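Local coordinates for KaiC-like domain-containing protein (Pyrococcus horikoshii, PDB 2EKD) that is of unknown function but probably has a P-loop NTPase-like fold related to KaiC-type domains, at residues M3-F9 / Y34-K40; E16-Y22 / V175-I181; D183-I187 / K199-P203. One frame throughout, in Å; residues are numbered along the deposited sequence.

Contact 1: residues M3-F9 / Y34-K40; sequences MNSEKFF and YIVNNSK
Tyr34, near the end of helix 29-37, reaches across to the start of helix 5-9 and gives its phenolic proton to the backbone carbonyl of Met3. The bond is short, 2.6 Å from Tyr34 OH to Met3 O, but the hydroxyl stands well above the carbonyl plane, 56° out of it. Tyr34 has CG anti to its own nitrogen (chi1 171°), which brings the ring over to helix 5-9, so that the hydroxyl arrives at the chain just before Asn4, the N-cap residue of that helix. The same ring turns an edge to the face of Phe8 in a T-shaped stack, with centroids 5.7 Å apart and planes at 84°; Tyr34 CE2 lies 3.9 Å from Phe8 CG. Ile35 extends this apolar side: its CD1 is 4.1 Å from Phe8 CE2, and its CG2 branch packs 3.9 Å from Phe9 CE1. Ile115 of strand 114-119 covers both Phe9 and Ile35, so large hydrocarbon groups suit this buried half. At the rim of the Phe9 ring, Ile35 O lies in its plane, 3.6 Å from Phe9 CZ, where the slightly positive ring hydrogens can face a carbonyl oxygen.

The outer side is looser and more polar. Lys40 folds back toward the first turn of helix 5-9, yet its NZ remains 5.2 Å from Glu6 OE2, where at most a weak, long-range attraction is likely. A phenylalanine in place of Tyr34 would probably leave Met3 O without this donor and the segment before the helix less firmly held. One aromatic side chain thus serves two chemistries, its hydroxyl holding the chain just before the helix and its ring edge joining the hydrophobic packing.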
HETATM    1  N   MSE F   3       5.444  17.398  38.926  1.00 53.79           N
HETATM    2  CA  MSE F   3       4.258  17.299  39.826  1.00 55.22           C
HETATM    3  C   MSE F   3       4.101  15.868  40.328  1.00 53.89           C
HETATM    4  O   MSE F   3       4.547  14.924  39.672  1.00 52.91           O
HETATM    5  CB  MSE F   3       2.990  17.709  39.070  1.00 57.75           C
HETATM    6  CG  MSE F   3       2.657  16.804  37.889  1.00 61.95           C
HETATM    7 SE   MSE F   3       1.227  17.340  36.917  1.00 70.59          SE
HETATM    8  CE  MSE F   3       2.033  18.309  35.648  1.00 66.55           C
ATOM      9  N   ASN F   4       3.483  15.703  41.494  1.00 51.95           N
ATOM     10  CA  ASN F   4       3.265  14.362  42.018  1.00 50.98           C
ATOM     11  C   ASN F   4       1.920  13.884  41.483  1.00 49.00           C
ATOM     12  O   ASN F   4       1.098  14.694  41.048  1.00 47.88           O
ATOM     13  CB  ASN F   4       3.286  14.348  43.553  1.00 52.64           C
ATOM     14  CG  ASN F   4       2.251  15.261  44.166  1.00 53.49           C
ATOM     15  OD1 ASN F   4       1.057  15.140  43.894  1.00 54.02           O
ATOM     16  ND2 ASN F   4       2.704  16.178  45.016  1.00 55.35           N
ATOM     17  N   SER F   5       1.708  12.573  41.503  1.00 47.47           N
ATOM     18  CA  SER F   5       0.478  11.977  40.983  1.00 46.94           C
ATOM     19  C   SER F   5      -0.792  12.747  41.304  1.00 46.05           C
ATOM     20  O   SER F   5      -1.629  12.952  40.425  1.00 46.72           O
ATOM     21  CB  SER F   5       0.327  10.539  41.484  1.00 45.77           C
ATOM     22  OG  SER F   5       0.195  10.492  42.894  1.00 45.67           O
ATOM     23  N   GLU F   6      -0.935  13.163  42.558  1.00 45.24           N
ATOM     24  CA  GLU F   6      -2.114  13.903  42.993  1.00 44.42           C
ATOM     25  C   GLU F   6      -2.501  15.006  42.005  1.00 41.89           C
ATOM     26  O   GLU F   6      -3.654  15.092  41.590  1.00 41.78           O
ATOM     27  CB  GLU F   6      -1.874  14.502  44.382  1.00 47.36           C
ATOM     28  CG  GLU F   6      -3.092  15.184  44.985  1.00 52.68           C
ATOM     29  CD  GLU F   6      -2.837  15.697  46.393  1.00 56.18           C
ATOM     30  OE1 GLU F   6      -1.919  16.528  46.568  1.00 58.71           O
ATOM     31  OE2 GLU F   6      -3.553  15.268  47.327  1.00 57.07           O
ATOM     32  N   LYS F   7      -1.539  15.842  41.624  1.00 39.48           N
ATOM     33  CA  LYS F   7      -1.804  16.929  40.682  1.00 38.67           C
ATOM     34  C   LYS F   7      -2.103  16.390  39.281  1.00 37.82           C
ATOM     35  O   LYS F   7      -3.011  16.870  38.599  1.00 39.31           O
ATOM     36  CB  LYS F   7      -0.609  17.887  40.616  1.00 40.44           C
ATOM     37  CG  LYS F   7      -0.324  18.659  41.906  1.00 43.44           C
ATOM     38  CD  LYS F   7       0.088  17.734  43.041  1.00 47.72           C
ATOM     39  CE  LYS F   7       0.481  18.506  44.301  1.00 51.24           C
ATOM     40  NZ  LYS F   7       1.703  19.346  44.105  1.00 51.59           N
ATOM     41  N   PHE F   8      -1.330  15.395  38.857  1.00 33.76           N
ATOM     42  CA  PHE F   8      -1.507  14.779  37.548  1.00 30.04           C
ATOM     43  C   PHE F   8      -2.935  14.249  37.365  1.00 28.72           C
ATOM     44  O   PHE F   8      -3.586  14.532  36.356  1.00 25.62           O
ATOM     45  CB  PHE F   8      -0.500  13.633  37.375  1.00 29.45           C
ATOM     46  CG  PHE F   8      -0.659  12.868  36.089  1.00 28.61           C
ATOM     47  CD1 PHE F   8      -0.296  13.439  34.873  1.00 27.24           C
ATOM     48  CD2 PHE F   8      -1.175  11.576  36.096  1.00 27.51           C
ATOM     49  CE1 PHE F   8      -0.446  12.733  33.675  1.00 26.73           C
ATOM     50  CE2 PHE F   8      -1.330  10.859  34.906  1.00 28.84           C
ATOM     51  CZ  PHE F   8      -0.965  11.439  33.692  1.00 27.60           C
ATOM     52  N   PHE F   9      -3.419  13.485  38.341  1.00 27.69           N
ATOM     53  CA  PHE F   9      -4.764  12.925  38.248  1.00 28.95           C
ATOM     54  C   PHE F   9      -5.844  14.003  38.194  1.00 28.61           C
ATOM     55  O   PHE F   9      -6.945  13.757  37.708  1.00 27.25           O
ATOM     56  CB  PHE F   9      -5.048  11.982  39.425  1.00 29.73           C
ATOM     57  CG  PHE F   9      -4.072  10.845  39.543  1.00 32.77           C
ATOM     58  CD1 PHE F   9      -3.673  10.129  38.418  1.00 33.00           C
ATOM     59  CD2 PHE F   9      -3.550  10.487  40.781  1.00 35.03           C
ATOM     60  CE1 PHE F   9      -2.767   9.079  38.522  1.00 33.55           C
ATOM     61  CE2 PHE F   9      -2.642   9.434  40.895  1.00 35.82           C
ATOM     62  CZ  PHE F   9      -2.249   8.732  39.763  1.00 34.96           C
ATOM     63  N   TYR F  34       4.996   5.741  37.810  1.00 22.30           N
ATOM     64  CA  TYR F  34       4.639   7.038  38.365  1.00 21.51           C
ATOM     65  C   TYR F  34       3.193   7.053  38.855  1.00 22.64           C
ATOM     66  O   TYR F  34       2.894   7.571  39.937  1.00 22.84           O
ATOM     67  CB  TYR F  34       4.861   8.116  37.302  1.00 20.97           C
ATOM     68  CG  TYR F  34       4.323   9.483  37.655  1.00 21.97           C
ATOM     69  CD1 TYR F  34       5.124  10.421  38.320  1.00 22.16           C
ATOM     70  CD2 TYR F  34       3.026   9.854  37.297  1.00 19.79           C
ATOM     71  CE1 TYR F  34       4.646  11.700  38.615  1.00 22.96           C
ATOM     72  CE2 TYR F  34       2.537  11.133  37.586  1.00 21.61           C
ATOM     73  CZ  TYR F  34       3.350  12.048  38.242  1.00 22.22           C
ATOM     74  OH  TYR F  34       2.880  13.314  38.500  1.00 24.39           O
ATOM     75  N   ILE F  35       2.299   6.469  38.069  1.00 22.74           N
ATOM     76  CA  ILE F  35       0.890   6.417  38.435  1.00 22.23           C
ATOM     77  C   ILE F  35       0.615   5.496  39.636  1.00 24.89           C
ATOM     78  O   ILE F  35      -0.215   5.816  40.489  1.00 24.93           O
ATOM     79  CB  ILE F  35       0.027   5.967  37.225  1.00 20.04           C
ATOM     80  CG1 ILE F  35      -0.032   7.095  36.186  1.00 19.05           C
ATOM     81  CG2 ILE F  35      -1.380   5.583  37.685  1.00 17.93           C
ATOM     82  CD1 ILE F  35      -0.841   6.750  34.929  1.00 16.56           C
ATOM     83  N   VAL F  36       1.310   4.362  39.710  1.00 25.29           N
ATOM     84  CA  VAL F  36       1.094   3.411  40.806  1.00 27.26           C
ATOM     85  C   VAL F  36       1.779   3.857  42.116  1.00 29.08           C
ATOM     86  O   VAL F  36       1.164   3.934  43.174  1.00 28.66           O
ATOM     87  CB  VAL F  36       1.629   2.022  40.418  1.00 27.30           C
ATOM     88  CG1 VAL F  36       1.543   1.086  41.620  1.00 26.28           C
ATOM     89  CG2 VAL F  36       0.792   1.441  39.294  1.00 24.86           C
ATOM     90  N   ASN F  37       3.122   4.077  42.024  1.00 31.69           N
ATOM     91  CA  ASN F  37       3.871   4.516  43.206  1.00 34.84           C
ATOM     92  C   ASN F  37       3.175   5.720  43.852  1.00 37.01           C
ATOM     93  O   ASN F  37       2.811   5.719  45.029  1.00 38.15           O
ATOM     94  CB  ASN F  37       5.275   4.922  42.733  1.00 33.39           C
ATOM     95  CG  ASN F  37       6.247   5.015  43.898  1.00 33.01           C
ATOM     96  OD1 ASN F  37       7.258   5.727  43.842  1.00 31.58           O
ATOM     97  ND2 ASN F  37       5.968   4.226  44.955  1.00 30.28           N
ATOM     98  N   ASN F  38       3.053   6.794  43.027  1.00 40.02           N
ATOM     99  CA  ASN F  38       2.341   8.016  43.359  1.00 42.81           C
ATOM    100  C   ASN F  38       0.833   7.788  43.339  1.00 43.46           C
ATOM    101  O   ASN F  38       0.201   7.735  42.292  1.00 43.86           O
ATOM    102  CB  ASN F  38       2.720   9.084  42.333  1.00 45.46           C
ATOM    103  CG  ASN F  38       4.195   9.377  42.438  1.00 45.10           C
ATOM    104  OD1 ASN F  38       4.618  10.380  43.005  1.00 46.64           O
ATOM    105  ND2 ASN F  38       4.997   8.462  41.868  1.00 43.81           N
ATOM    106  N   SER F  39       0.128   7.659  44.461  1.00 44.50           N
ATOM    107  CA  SER F  39      -1.322   7.510  44.381  1.00 42.58           C
ATOM    108  C   SER F  39      -1.972   7.442  45.771  1.00 41.46           C
ATOM    109  O   SER F  39      -1.764   6.515  46.545  1.00 42.19           O
ATOM    110  CB  SER F  39      -1.629   6.231  43.601  1.00 41.63           C
ATOM    111  OG  SER F  39      -2.988   6.259  43.162  1.00 42.57           O
ATOM    112  N   LYS F  40      -2.753   8.491  46.087  1.00 39.56           N
ATOM    113  CA  LYS F  40      -3.535   8.449  47.321  1.00 37.23           C
ATOM    114  C   LYS F  40      -4.777   7.558  47.155  1.00 35.31           C
ATOM    115  O   LYS F  40      -5.352   7.048  48.115  1.00 35.49           O
ATOM    116  CB  LYS F  40      -3.962   9.877  47.665  1.00 38.72           C
ATOM    117  CG  LYS F  40      -2.797  10.869  47.597  1.00 39.73           C
ATOM    118  CD  LYS F  40      -1.631  10.461  48.497  1.00 41.57           C
ATOM    119  CE  LYS F  40      -0.453  11.437  48.405  1.00 43.71           C
ATOM    120  NZ  LYS F  40       0.008  11.532  47.019  1.00 43.80           N
TER

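Contact 2: residues E16-Y22 / V175-I181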
ATOM      1  N   GLU F  16     -13.814   9.216  33.450  1.00 15.50           N
ATOM      2  CA  GLU F  16     -13.089   9.359  32.192  1.00 17.14           C
ATOM      3  C   GLU F  16     -12.345   8.106  31.764  1.00 16.92           C
ATOM      4  O   GLU F  16     -11.942   7.281  32.587  1.00 17.41           O
ATOM      5  CB  GLU F  16     -12.059  10.492  32.251  1.00 16.26           C
ATOM      6  CG  GLU F  16     -12.607  11.891  32.029  1.00 19.87           C
ATOM      7  CD  GLU F  16     -11.535  12.872  31.559  1.00 22.46           C
ATOM      8  OE1 GLU F  16     -11.038  12.721  30.416  1.00 25.00           O
ATOM      9  OE2 GLU F  16     -11.184  13.788  32.328  1.00 23.95           O
ATOM     10  N   THR F  17     -12.178   7.972  30.457  1.00 16.19           N
ATOM     11  CA  THR F  17     -11.403   6.883  29.897  1.00 16.56           C
ATOM     12  C   THR F  17     -10.300   7.627  29.156  1.00 16.79           C
ATOM     13  O   THR F  17     -10.561   8.374  28.210  1.00 17.15           O
ATOM     14  CB  THR F  17     -12.212   6.015  28.927  1.00 17.32           C
ATOM     15  OG1 THR F  17     -13.217   5.304  29.663  1.00 22.19           O
ATOM     16  CG2 THR F  17     -11.296   5.005  28.236  1.00 15.59           C
ATOM     17  N   VAL F  18      -9.072   7.443  29.619  1.00 16.21           N
ATOM     18  CA  VAL F  18      -7.924   8.112  29.039  1.00 15.89           C
ATOM     19  C   VAL F  18      -7.059   7.154  28.236  1.00 17.21           C
ATOM     20  O   VAL F  18      -6.582   6.142  28.747  1.00 18.75           O
ATOM     21  CB  VAL F  18      -7.058   8.757  30.144  1.00 15.91           C
ATOM     22  CG1 VAL F  18      -6.014   9.655  29.530  1.00 13.97           C
ATOM     23  CG2 VAL F  18      -7.943   9.530  31.116  1.00 14.75           C
ATOM     24  N   LEU F  19      -6.858   7.478  26.968  1.00 16.59           N
ATOM     25  CA  LEU F  19      -6.029   6.651  26.120  1.00 17.63           C
ATOM     26  C   LEU F  19      -4.603   7.179  26.251  1.00 18.69           C
ATOM     27  O   LEU F  19      -4.356   8.370  26.056  1.00 19.71           O
ATOM     28  CB  LEU F  19      -6.514   6.750  24.673  1.00 16.72           C
ATOM     29  CG  LEU F  19      -5.984   5.731  23.663  1.00 17.51           C
ATOM     30  CD1 LEU F  19      -6.278   4.308  24.139  1.00 17.83           C
ATOM     31  CD2 LEU F  19      -6.639   5.993  22.315  1.00 14.00           C
ATOM     32  N   VAL F  20      -3.680   6.298  26.618  1.00 17.30           N
ATOM     33  CA  VAL F  20      -2.275   6.662  26.758  1.00 16.67           C
ATOM     34  C   VAL F  20      -1.512   5.982  25.619  1.00 17.18           C
ATOM     35  O   VAL F  20      -1.227   4.779  25.674  1.00 17.85           O
ATOM     36  CB  VAL F  20      -1.702   6.182  28.115  1.00 17.78           C
ATOM     37  CG1 VAL F  20      -0.227   6.569  28.232  1.00 16.97           C
ATOM     38  CG2 VAL F  20      -2.507   6.788  29.261  1.00 17.05           C
ATOM     39  N   GLU F  21      -1.200   6.757  24.584  1.00 14.71           N
ATOM     40  CA  GLU F  21      -0.494   6.239  23.424  1.00 14.60           C
ATOM     41  C   GLU F  21       1.016   6.316  23.589  1.00 14.44           C
ATOM     42  O   GLU F  21       1.567   7.346  23.986  1.00 14.86           O
ATOM     43  CB  GLU F  21      -0.940   7.001  22.169  1.00 13.30           C
ATOM     44  CG  GLU F  21      -2.447   6.979  21.989  1.00 14.69           C
ATOM     45  CD  GLU F  21      -2.936   7.721  20.762  1.00 16.42           C
ATOM     46  OE1 GLU F  21      -2.250   8.645  20.280  1.00 18.69           O
ATOM     47  OE2 GLU F  21      -4.035   7.389  20.289  1.00 20.14           O
ATOM     48  N   TYR F  22       1.688   5.215  23.283  1.00 13.39           N
ATOM     49  CA  TYR F  22       3.137   5.174  23.400  1.00 14.86           C
ATOM     50  C   TYR F  22       3.730   4.317  22.284  1.00 14.80           C
ATOM     51  O   TYR F  22       2.992   3.777  21.458  1.00 15.65           O
ATOM     52  CB  TYR F  22       3.525   4.626  24.781  1.00 12.68           C
ATOM     53  CG  TYR F  22       3.205   3.163  25.008  1.00 15.37           C
ATOM     54  CD1 TYR F  22       4.121   2.165  24.660  1.00 15.45           C
ATOM     55  CD2 TYR F  22       1.989   2.770  25.576  1.00 13.99           C
ATOM     56  CE1 TYR F  22       3.835   0.816  24.875  1.00 15.56           C
ATOM     57  CE2 TYR F  22       1.694   1.425  25.793  1.00 14.09           C
ATOM     58  CZ  TYR F  22       2.622   0.452  25.440  1.00 15.66           C
ATOM     59  OH  TYR F  22       2.342  -0.885  25.646  1.00 15.13           O
ATOM     60  N   VAL F 175     -12.916   7.460  23.658  1.00 14.06           N
ATOM     61  CA  VAL F 175     -12.343   7.874  24.929  1.00 12.90           C
ATOM     62  C   VAL F 175     -12.584   9.363  25.182  1.00 14.08           C
ATOM     63  O   VAL F 175     -12.889  10.111  24.248  1.00 14.28           O
ATOM     64  CB  VAL F 175     -10.822   7.559  24.996  1.00 14.96           C
ATOM     65  CG1 VAL F 175     -10.600   6.059  24.785  1.00 11.45           C
ATOM     66  CG2 VAL F 175     -10.054   8.380  23.958  1.00 12.26           C
ATOM     67  N   THR F 176     -12.454   9.787  26.438  1.00 13.49           N
ATOM     68  CA  THR F 176     -12.667  11.188  26.808  1.00 14.95           C
ATOM     69  C   THR F 176     -11.398  12.043  26.752  1.00 15.90           C
ATOM     70  O   THR F 176     -11.473  13.260  26.589  1.00 14.45           O
ATOM     71  CB  THR F 176     -13.286  11.311  28.225  1.00 16.32           C
ATOM     72  OG1 THR F 176     -12.503  10.556  29.160  1.00 19.62           O
ATOM     73  CG2 THR F 176     -14.715  10.794  28.229  1.00 17.53           C
ATOM     74  N   SER F 177     -10.238  11.414  26.907  1.00 15.34           N
ATOM     75  CA  SER F 177      -8.969  12.137  26.846  1.00 17.03           C
ATOM     76  C   SER F 177      -7.911  11.268  26.187  1.00 15.57           C
ATOM     77  O   SER F 177      -7.934  10.036  26.304  1.00 13.57           O
ATOM     78  CB  SER F 177      -8.478  12.541  28.243  1.00 18.87           C
ATOM     79  OG  SER F 177      -9.072  13.750  28.690  1.00 25.17           O
ATOM     80  N   ILE F 178      -6.989  11.913  25.486  1.00 14.12           N
ATOM     81  CA  ILE F 178      -5.910  11.193  24.826  1.00 15.90           C
ATOM     82  C   ILE F 178      -4.574  11.825  25.168  1.00 16.85           C
ATOM     83  O   ILE F 178      -4.401  13.036  25.033  1.00 18.32           O
ATOM     84  CB  ILE F 178      -6.063  11.197  23.290  1.00 15.09           C
ATOM     85  CG1 ILE F 178      -7.373  10.503  22.895  1.00 15.51           C
ATOM     86  CG2 ILE F 178      -4.857  10.507  22.654  1.00 13.24           C
ATOM     87  CD1 ILE F 178      -7.697  10.580  21.407  1.00 15.07           C
ATOM     88  N   LEU F 179      -3.646  10.997  25.630  1.00 16.99           N
ATOM     89  CA  LEU F 179      -2.305  11.445  25.959  1.00 18.42           C
ATOM     90  C   LEU F 179      -1.341  10.728  25.034  1.00 20.11           C
ATOM     91  O   LEU F 179      -1.514   9.541  24.742  1.00 20.31           O
ATOM     92  CB  LEU F 179      -1.941  11.101  27.407  1.00 19.06           C
ATOM     93  CG  LEU F 179      -2.753  11.761  28.526  1.00 24.09           C
ATOM     94  CD1 LEU F 179      -2.182  11.348  29.876  1.00 21.63           C
ATOM     95  CD2 LEU F 179      -2.715  13.280  28.371  1.00 25.53           C
ATOM     96  N   GLU F 180      -0.334  11.444  24.555  1.00 19.70           N
ATOM     97  CA  GLU F 180       0.648  10.815  23.694  1.00 22.93           C
ATOM     98  C   GLU F 180       2.035  11.068  24.270  1.00 22.30           C
ATOM     99  O   GLU F 180       2.454  12.219  24.434  1.00 21.12           O
ATOM    100  CB  GLU F 180       0.567  11.348  22.261  1.00 24.42           C
ATOM    101  CG  GLU F 180       1.043  10.314  21.247  1.00 30.90           C
ATOM    102  CD  GLU F 180       1.124  10.835  19.821  1.00 36.81           C
ATOM    103  OE1 GLU F 180       0.196  11.556  19.384  1.00 39.25           O
ATOM    104  OE2 GLU F 180       2.118  10.503  19.132  1.00 38.55           O
ATOM    105  N   ILE F 181       2.737   9.989  24.595  1.00 19.74           N
ATOM    106  CA  ILE F 181       4.071  10.105  25.146  1.00 22.49           C
ATOM    107  C   ILE F 181       5.109  10.357  24.060  1.00 23.11           C
ATOM    108  O   ILE F 181       5.182   9.616  23.079  1.00 22.88           O
ATOM    109  CB  ILE F 181       4.487   8.830  25.904  1.00 23.45           C
ATOM    110  CG1 ILE F 181       3.510   8.554  27.050  1.00 22.46           C
ATOM    111  CG2 ILE F 181       5.906   8.996  26.438  1.00 23.83           C
ATOM    112  CD1 ILE F 181       3.844   7.315  27.861  1.00 24.78           C
TER
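Glu16 OE1 receives the hydroxyl of Ser177, 2.8 Å from Ser177 OG, on the syn lone pair of the carboxylate. Thr176 OG1 lies close to the same oxygen; set between its own backbone N and carbonyl carbon (chi1 52°), it is turned to accept the backbone N-H of Thr17, at 2.9 Å from Thr17 N, so small hydroxyl residues suit this approach to the strand. The other carboxylate oxygen of Glu16 is taken by the backbone N of Arg13. Thr17 O in turn receives Thr176 N at 3.0 Å, in its carbonyl plane, and a weak bond from Ser177 N.

Beyond this end the two strands exchange regular bonds in parallel register. Leu19 N binds Ser177 O, and Leu179 N meets Leu19 O almost head-on, 2.8 Å away with an N-H...O angle of 176°. Glu21 continues the pattern, taking Leu179 O with its N and giving its O to Ile181 N.

Val18, Val20, Ser177 and Leu179 lie on one face, where Val18 CG1 packs 4.0 Å from Leu179 CG. On the other, Leu19 CB touches Val175 CG2 at 4.0 Å, beside Ile178. Glu21 and Glu180 also share that face, their OE1 atoms 3.9 Å apart; Lys189 forms a salt bridge with Glu21 and a longer, weak ion pair with Glu180, which probably eases their repulsion. Strands 17-22 and 177-182 end the parallel part of the sheet, between parallel strand 149-156 and antiparallel strand 185-190; with helix 165-174 packed on them, they are consistent with the alpha/beta fold of the P-loop NTPase clan.

Contact 3: residues D183-I187 / K199-P203; sequences DSGII and KIVSP
Ile186 N gives its hydrogen to Val201 O at 2.8 Å, and Val201 N returns a bond to Ile186 O at 2.9 Å. This reciprocal pair is the hydrogen-bonded bridge of a beta hairpin, in which the short strand 200-201 pairs antiparallel with strand 185-190 at the edge of the sheet within this chain. Ile186 O also meets the CA-H of Ile200, its CA 3.2 Å away, so the carbonyl is approached by both N-H and C-H.

The next pair, Ile187 and Ile200, is non-hydrogen-bonded, and here side chains meet: they lie side by side and point the same way, with Ile187 CG1 3.6 Å from Ile200 CG1. Branched residues suit such strands, whereas Gly185 suits its place because at phi 141° a CB would press against the preceding carbonyl oxygen; it would also run into Val201 O and Ser202 OG.

On the opposite face, shared with Val201, Ile186 is covered by Leu31 and Leu179. Its CG1 stands anti to the carbonyl carbon (chi1 -56°), sending the chain on to Pro203, which it crosses at about a right angle, with Ile186 CD1 3.6 Å from Pro203 CG.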
ATOM      1  N   ASP F 183       9.342  12.237  23.425  1.00 28.17           N
ATOM      2  CA  ASP F 183      10.605  12.527  24.103  1.00 31.34           C
ATOM      3  C   ASP F 183      10.622  13.845  24.864  1.00 30.32           C
ATOM      4  O   ASP F 183      11.289  13.957  25.887  1.00 29.83           O
ATOM      5  CB  ASP F 183      11.765  12.516  23.103  1.00 36.98           C
ATOM      6  CG  ASP F 183      12.126  11.116  22.646  1.00 42.88           C
ATOM      7  OD1 ASP F 183      12.270  10.228  23.520  1.00 46.42           O
ATOM      8  OD2 ASP F 183      12.272  10.908  21.420  1.00 45.19           O
ATOM      9  N   SER F 184       9.896  14.843  24.373  1.00 30.40           N
ATOM     10  CA  SER F 184       9.873  16.141  25.040  1.00 30.06           C
ATOM     11  C   SER F 184       8.771  16.227  26.089  1.00 28.56           C
ATOM     12  O   SER F 184       8.638  17.237  26.781  1.00 27.58           O
ATOM     13  CB  SER F 184       9.707  17.258  24.008  1.00 31.24           C
ATOM     14  OG  SER F 184       8.515  17.090  23.260  1.00 36.38           O
ATOM     15  N   GLY F 185       7.984  15.163  26.211  1.00 26.97           N
ATOM     16  CA  GLY F 185       6.913  15.166  27.193  1.00 25.02           C
ATOM     17  C   GLY F 185       5.630  14.511  26.719  1.00 24.50           C
ATOM     18  O   GLY F 185       5.572  13.905  25.646  1.00 22.62           O
ATOM     19  N   ILE F 186       4.586  14.647  27.526  1.00 23.57           N
ATOM     20  CA  ILE F 186       3.297  14.056  27.208  1.00 22.09           C
ATOM     21  C   ILE F 186       2.372  15.070  26.548  1.00 22.83           C
ATOM     22  O   ILE F 186       2.062  16.116  27.125  1.00 22.53           O
ATOM     23  CB  ILE F 186       2.634  13.505  28.490  1.00 21.04           C
ATOM     24  CG1 ILE F 186       3.576  12.498  29.160  1.00 17.97           C
ATOM     25  CG2 ILE F 186       1.311  12.848  28.156  1.00 18.36           C
ATOM     26  CD1 ILE F 186       3.144  12.099  30.540  1.00 19.80           C
ATOM     27  N   ILE F 187       1.938  14.766  25.328  1.00 21.82           N
ATOM     28  CA  ILE F 187       1.044  15.667  24.619  1.00 22.58           C
ATOM     29  C   ILE F 187      -0.398  15.304  24.928  1.00 22.44           C
ATOM     30  O   ILE F 187      -0.772  14.131  24.909  1.00 20.88           O
ATOM     31  CB  ILE F 187       1.214  15.581  23.094  1.00 23.15           C
ATOM     32  CG1 ILE F 187       2.644  15.944  22.700  1.00 25.25           C
ATOM     33  CG2 ILE F 187       0.220  16.525  22.413  1.00 22.55           C
ATOM     34  CD1 ILE F 187       2.899  15.843  21.198  1.00 25.40           C
ATOM     35  N   LYS F 199      -1.875  21.080  25.058  1.00 25.24           N
ATOM     36  CA  LYS F 199      -0.713  21.391  25.881  1.00 23.15           C
ATOM     37  C   LYS F 199       0.140  20.152  26.112  1.00 24.40           C
ATOM     38  O   LYS F 199      -0.336  19.017  26.021  1.00 20.99           O
ATOM     39  CB  LYS F 199      -1.146  21.952  27.237  1.00 24.06           C
ATOM     40  CG  LYS F 199      -2.014  23.197  27.162  1.00 26.69           C
ATOM     41  CD  LYS F 199      -1.336  24.298  26.365  1.00 30.25           C
ATOM     42  CE  LYS F 199      -2.160  25.578  26.403  1.00 32.61           C
ATOM     43  NZ  LYS F 199      -2.295  26.081  27.803  1.00 33.90           N
ATOM     44  N   ILE F 200       1.409  20.386  26.417  1.00 24.69           N
ATOM     45  CA  ILE F 200       2.347  19.312  26.683  1.00 24.45           C
ATOM     46  C   ILE F 200       2.802  19.463  28.120  1.00 23.84           C
ATOM     47  O   ILE F 200       3.106  20.570  28.563  1.00 23.10           O
ATOM     48  CB  ILE F 200       3.569  19.399  25.749  1.00 25.70           C
ATOM     49  CG1 ILE F 200       3.121  19.172  24.302  1.00 25.75           C
ATOM     50  CG2 ILE F 200       4.634  18.392  26.175  1.00 24.08           C
ATOM     51  CD1 ILE F 200       4.237  19.287  23.283  1.00 25.39           C
ATOM     52  N   VAL F 201       2.822  18.357  28.857  1.00 22.51           N
ATOM     53  CA  VAL F 201       3.257  18.387  30.243  1.00 21.50           C
ATOM     54  C   VAL F 201       4.377  17.378  30.454  1.00 22.07           C
ATOM     55  O   VAL F 201       4.573  16.477  29.636  1.00 21.97           O
ATOM     56  CB  VAL F 201       2.083  18.077  31.221  1.00 22.25           C
ATOM     57  CG1 VAL F 201       1.078  19.241  31.219  1.00 22.70           C
ATOM     58  CG2 VAL F 201       1.384  16.786  30.817  1.00 21.49           C
ATOM     59  N   SER F 202       5.131  17.554  31.536  1.00 23.14           N
ATOM     60  CA  SER F 202       6.222  16.644  31.885  1.00 22.87           C
ATOM     61  C   SER F 202       6.096  16.295  33.370  1.00 24.26           C
ATOM     62  O   SER F 202       6.922  16.681  34.187  1.00 22.42           O
ATOM     63  CB  SER F 202       7.576  17.298  31.611  1.00 22.06           C
ATOM     64  OG  SER F 202       7.827  17.387  30.218  1.00 20.65           O
ATOM     65  N   PRO F 203       5.049  15.545  33.730  1.00 27.48           N
ATOM     66  CA  PRO F 203       4.805  15.147  35.119  1.00 30.04           C
ATOM     67  C   PRO F 203       5.917  14.367  35.819  1.00 33.64           C
ATOM     68  O   PRO F 203       6.012  14.401  37.045  1.00 34.19           O
ATOM     69  CB  PRO F 203       3.501  14.357  35.023  1.00 29.23           C
ATOM     70  CG  PRO F 203       3.573  13.755  33.656  1.00 30.34           C
ATOM     71  CD  PRO F 203       4.071  14.915  32.825  1.00 27.93           C
TER

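Overall arrangement
Contact 2 is the buried centre of the three, a pairing of neighbouring parallel strands tied by repeated backbone bonds, whereas contacts 1 and 3 are partly buried and lie farther from the centre of the chain. Contact 1 joins two helix ends and relies mainly on aromatic and aliphatic packing; contact 3 is an edge hairpin with few bonds. Contacts 2 and 3 belong to one sheet, since strands 177-182 and 185-190 are adjacent, and Glu180 N probably bonds to Ile187 O, 2.7 Å away. Contact 1 packs against both: Phe8 meets Leu179, and Tyr34, Met3 and Phe8 all touch Pro203.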